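Local coordinates for protein cyclopropane mycolic acid synthase MmaA2 (Mycobacterium tuberculosis, PDB 1TPY) that converts a double bond of mycolic acids into a cis cyclopropane ring, using a methylene group taken from S-adenosyl-L-methionine, at residues Asp20-Leu25 / Ala252-Glu257. Residues are numbered along the deposited sequence; the frame is centred on the assembly and turned at random.
Sequences DDFFRL and AIQSEE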
ATOM      1  N   ASP A  20       9.622  -1.020  14.160  1.00 27.22           N
ATOM      2  CA  ASP A  20       9.155   0.322  13.838  1.00 27.57           C
ATOM      3  C   ASP A  20      10.322   1.293  13.824  1.00 29.25           C
ATOM      4  O   ASP A  20      10.366   2.227  13.021  1.00 29.01           O
ATOM      5  CB  ASP A  20       8.111   0.772  14.856  1.00 25.45           C
ATOM      6  CG  ASP A  20       6.734   0.245  14.535  1.00 27.16           C
ATOM      7  OD1 ASP A  20       6.634  -0.658  13.673  1.00 27.21           O
ATOM      8  OD2 ASP A  20       5.757   0.725  15.142  1.00 28.00           O
ATOM      9  N   ASP A  21      11.270   1.070  14.725  1.00 30.26           N
ATOM     10  CA  ASP A  21      12.447   1.917  14.806  1.00 31.64           C
ATOM     11  C   ASP A  21      13.238   1.835  13.504  1.00 30.01           C
ATOM     12  O   ASP A  21      13.765   2.835  13.027  1.00 31.65           O
ATOM     13  CB  ASP A  21      13.323   1.477  15.981  1.00 34.07           C
ATOM     14  CG  ASP A  21      12.747   1.886  17.321  1.00 36.23           C
ATOM     15  OD1 ASP A  21      13.093   1.251  18.337  1.00 40.02           O
ATOM     16  OD2 ASP A  21      11.956   2.854  17.361  1.00 38.34           O
ATOM     17  N   PHE A  22      13.311   0.639  12.931  1.00 29.31           N
ATOM     18  CA  PHE A  22      14.044   0.447  11.684  1.00 29.28           C
ATOM     19  C   PHE A  22      13.365   1.188  10.544  1.00 28.25           C
ATOM     20  O   PHE A  22      14.018   1.905   9.785  1.00 28.11           O
ATOM     21  CB  PHE A  22      14.147  -1.038  11.333  1.00 29.18           C
ATOM     22  CG  PHE A  22      14.997  -1.312  10.126  1.00 33.14           C
ATOM     23  CD1 PHE A  22      16.387  -1.286  10.215  1.00 32.50           C
ATOM     24  CD2 PHE A  22      14.410  -1.546   8.882  1.00 34.50           C
ATOM     25  CE1 PHE A  22      17.181  -1.486   9.082  1.00 32.07           C
ATOM     26  CE2 PHE A  22      15.199  -1.747   7.746  1.00 33.34           C
ATOM     27  CZ  PHE A  22      16.586  -1.715   7.851  1.00 31.34           C
ATOM     28  N   PHE A  23      12.051   1.017  10.422  1.00 27.17           N
ATOM     29  CA  PHE A  23      11.309   1.685   9.362  1.00 26.97           C
ATOM     30  C   PHE A  23      11.353   3.195   9.520  1.00 27.34           C
ATOM     31  O   PHE A  23      11.368   3.924   8.528  1.00 26.77           O
ATOM     32  CB  PHE A  23       9.854   1.199   9.326  1.00 26.14           C
ATOM     33  CG  PHE A  23       9.693  -0.171   8.725  1.00 24.34           C
ATOM     34  CD1 PHE A  23       9.302  -1.249   9.507  1.00 22.39           C
ATOM     35  CD2 PHE A  23       9.968  -0.386   7.374  1.00 24.75           C
ATOM     36  CE1 PHE A  23       9.192  -2.523   8.961  1.00 24.45           C
ATOM     37  CE2 PHE A  23       9.862  -1.657   6.817  1.00 24.45           C
ATOM     38  CZ  PHE A  23       9.473  -2.730   7.614  1.00 25.17           C
ATOM     39  N   ARG A  24      11.387   3.668  10.762  1.00 27.69           N
ATOM     40  CA  ARG A  24      11.431   5.107  11.002  1.00 27.56           C
ATOM     41  C   ARG A  24      12.713   5.729  10.454  1.00 24.81           C
ATOM     42  O   ARG A  24      12.782   6.933  10.240  1.00 23.16           O
ATOM     43  CB  ARG A  24      11.306   5.407  12.499  1.00 30.30           C
ATOM     44  CG  ARG A  24       9.980   6.063  12.883  1.00 35.40           C
ATOM     45  CD  ARG A  24      10.011   6.613  14.308  1.00 35.36           C
ATOM     46  NE  ARG A  24       9.942   5.558  15.314  1.00 38.85           N
ATOM     47  CZ  ARG A  24       8.859   4.826  15.560  1.00 38.66           C
ATOM     48  NH1 ARG A  24       7.744   5.029  14.870  1.00 39.50           N
ATOM     49  NH2 ARG A  24       8.887   3.893  16.503  1.00 40.10           N
ATOM     50  N   LEU A  25      13.724   4.901  10.229  1.00 25.41           N
ATOM     51  CA  LEU A  25      15.003   5.373   9.700  1.00 24.67           C
ATOM     52  C   LEU A  25      14.907   5.884   8.267  1.00 25.44           C
ATOM     53  O   LEU A  25      15.675   6.759   7.875  1.00 26.41           O
ATOM     54  CB  LEU A  25      16.052   4.260   9.740  1.00 22.47           C
ATOM     55  CG  LEU A  25      16.468   3.681  11.094  1.00 23.18           C
ATOM     56  CD1 LEU A  25      17.520   2.604  10.866  1.00 23.55           C
ATOM     57  CD2 LEU A  25      17.017   4.787  12.001  1.00 21.41           C
ATOM     58  N   ALA A 252      22.887  -0.840  14.096  1.00 37.98           N
ATOM     59  CA  ALA A 252      22.710  -0.935  15.544  1.00 39.44           C
ATOM     60  C   ALA A 252      21.361  -1.548  15.903  1.00 39.98           C
ATOM     61  O   ALA A 252      21.288  -2.470  16.717  1.00 41.50           O
ATOM     62  CB  ALA A 252      22.835   0.451  16.179  1.00 38.01           C
ATOM     63  N   ILE A 253      20.300  -1.023  15.295  1.00 39.86           N
ATOM     64  CA  ILE A 253      18.942  -1.499  15.546  1.00 40.08           C
ATOM     65  C   ILE A 253      18.735  -2.929  15.064  1.00 39.99           C
ATOM     66  O   ILE A 253      18.031  -3.714  15.701  1.00 39.19           O
ATOM     67  CB  ILE A 253      17.901  -0.602  14.845  1.00 39.91           C
ATOM     68  CG1 ILE A 253      17.933   0.797  15.457  1.00 41.15           C
ATOM     69  CG2 ILE A 253      16.509  -1.213  14.972  1.00 42.24           C
ATOM     70  CD1 ILE A 253      16.985   1.768  14.799  1.00 41.26           C
ATOM     71  N   GLN A 254      19.343  -3.256  13.929  1.00 39.61           N
ATOM     72  CA  GLN A 254      19.228  -4.584  13.348  1.00 38.83           C
ATOM     73  C   GLN A 254      20.600  -5.204  13.107  1.00 38.91           C
ATOM     74  O   GLN A 254      21.188  -5.796  14.012  1.00 39.23           O
ATOM     75  CB  GLN A 254      18.451  -4.512  12.034  1.00 39.31           C
ATOM     76  CG  GLN A 254      16.955  -4.309  12.197  1.00 40.25           C
ATOM     77  CD  GLN A 254      16.255  -5.538  12.755  1.00 41.43           C
ATOM     78  OE1 GLN A 254      15.728  -5.519  13.868  1.00 41.50           O
ATOM     79  NE2 GLN A 254      16.251  -6.616  11.980  1.00 40.78           N
ATOM     80  N   SER A 255      21.108  -5.069  11.886  1.00 38.36           N
ATOM     81  CA  SER A 255      22.409  -5.629  11.534  1.00 37.33           C
ATOM     82  C   SER A 255      22.836  -5.147  10.156  1.00 37.46           C
ATOM     83  O   SER A 255      22.027  -4.600   9.403  1.00 35.95           O
ATOM     84  CB  SER A 255      22.336  -7.155  11.523  1.00 37.32           C
ATOM     85  OG  SER A 255      21.486  -7.615  10.483  1.00 37.38           O
ATOM     86  N   GLU A 256      24.106  -5.353   9.824  1.00 36.71           N
ATOM     87  CA  GLU A 256      24.602  -4.940   8.523  1.00 37.42           C
ATOM     88  C   GLU A 256      23.893  -5.752   7.448  1.00 36.39           C
ATOM     89  O   GLU A 256      23.625  -5.254   6.352  1.00 35.87           O
ATOM     90  CB  GLU A 256      26.115  -5.142   8.429  1.00 39.65           C
ATOM     91  CG  GLU A 256      26.711  -4.655   7.115  1.00 44.97           C
ATOM     92  CD  GLU A 256      28.154  -4.199   7.254  1.00 49.28           C
ATOM     93  OE1 GLU A 256      28.735  -3.745   6.243  1.00 51.58           O
ATOM     94  OE2 GLU A 256      28.705  -4.289   8.373  1.00 51.07           O
ATOM     95  N   GLU A 257      23.583  -7.003   7.775  1.00 34.94           N
ATOM     96  CA  GLU A 257      22.898  -7.893   6.846  1.00 35.45           C
ATOM     97  C   GLU A 257      21.531  -7.333   6.477  1.00 34.35           C
ATOM     98  O   GLU A 257      21.164  -7.292   5.302  1.00 35.69           O
ATOM     99  CB  GLU A 257      22.729  -9.284   7.461  1.00 38.07           C
ATOM    100  CG  GLU A 257      22.012 -10.274   6.554  1.00 42.27           C
ATOM    101  CD  GLU A 257      21.983 -11.680   7.124  1.00 43.65           C
ATOM    102  OE1 GLU A 257      23.068 -12.240   7.380  1.00 45.61           O
ATOM    103  OE2 GLU A 257      20.875 -12.226   7.312  1.00 46.72           O
TER
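Ile253, the last residue of helix 247-253, lays its side chain against Asp21, Phe22 and Leu25. Its CG1 is anti to its own carbonyl carbon (chi1 -65°), and the extended branch carries CD1 to helix 20-24. There CD1 lies 3.8 Å from Asp21 O and 3.9 Å from Asp21 CB. It also meets Leu25 tip to tip, with CD1 of Ile253 4.1 Å from both CD1 and CD2 of Leu25. The other branch, CG2, packs more loosely against Phe22 CB, 4.3 Å away. Asp21 meets the CD1 methyl with its CB and carbonyl O, not with its carboxylate. The carboxylate makes a salt bridge with Arg24, in which the hydrogen bond from NH2 to OD2 is long and weak (3.4 Å).

Gln254 is the first residue to leave helical geometry. Its side chain crosses that of Phe22 at about a right angle. The touching atom is the methylene CG, 3.7 Å from Phe22 CD1. The amide plane is turned 68° from the ring.

Ser255 is the N-cap of helix 256-275, and its OG accepts a hydrogen bond from Val258 N.

This surface contact joins helix 20-24, near the N-terminus, to the junction of helices 247-253 and 256-275. The Phe22 side chain is about 7 Å from that of Tyr33, which binds S-adenosyl-L-methionine. The buried Phe22 touches Ala250 of helix 247-253 and meets Tyr262 of helix 256-275 edge-to-face.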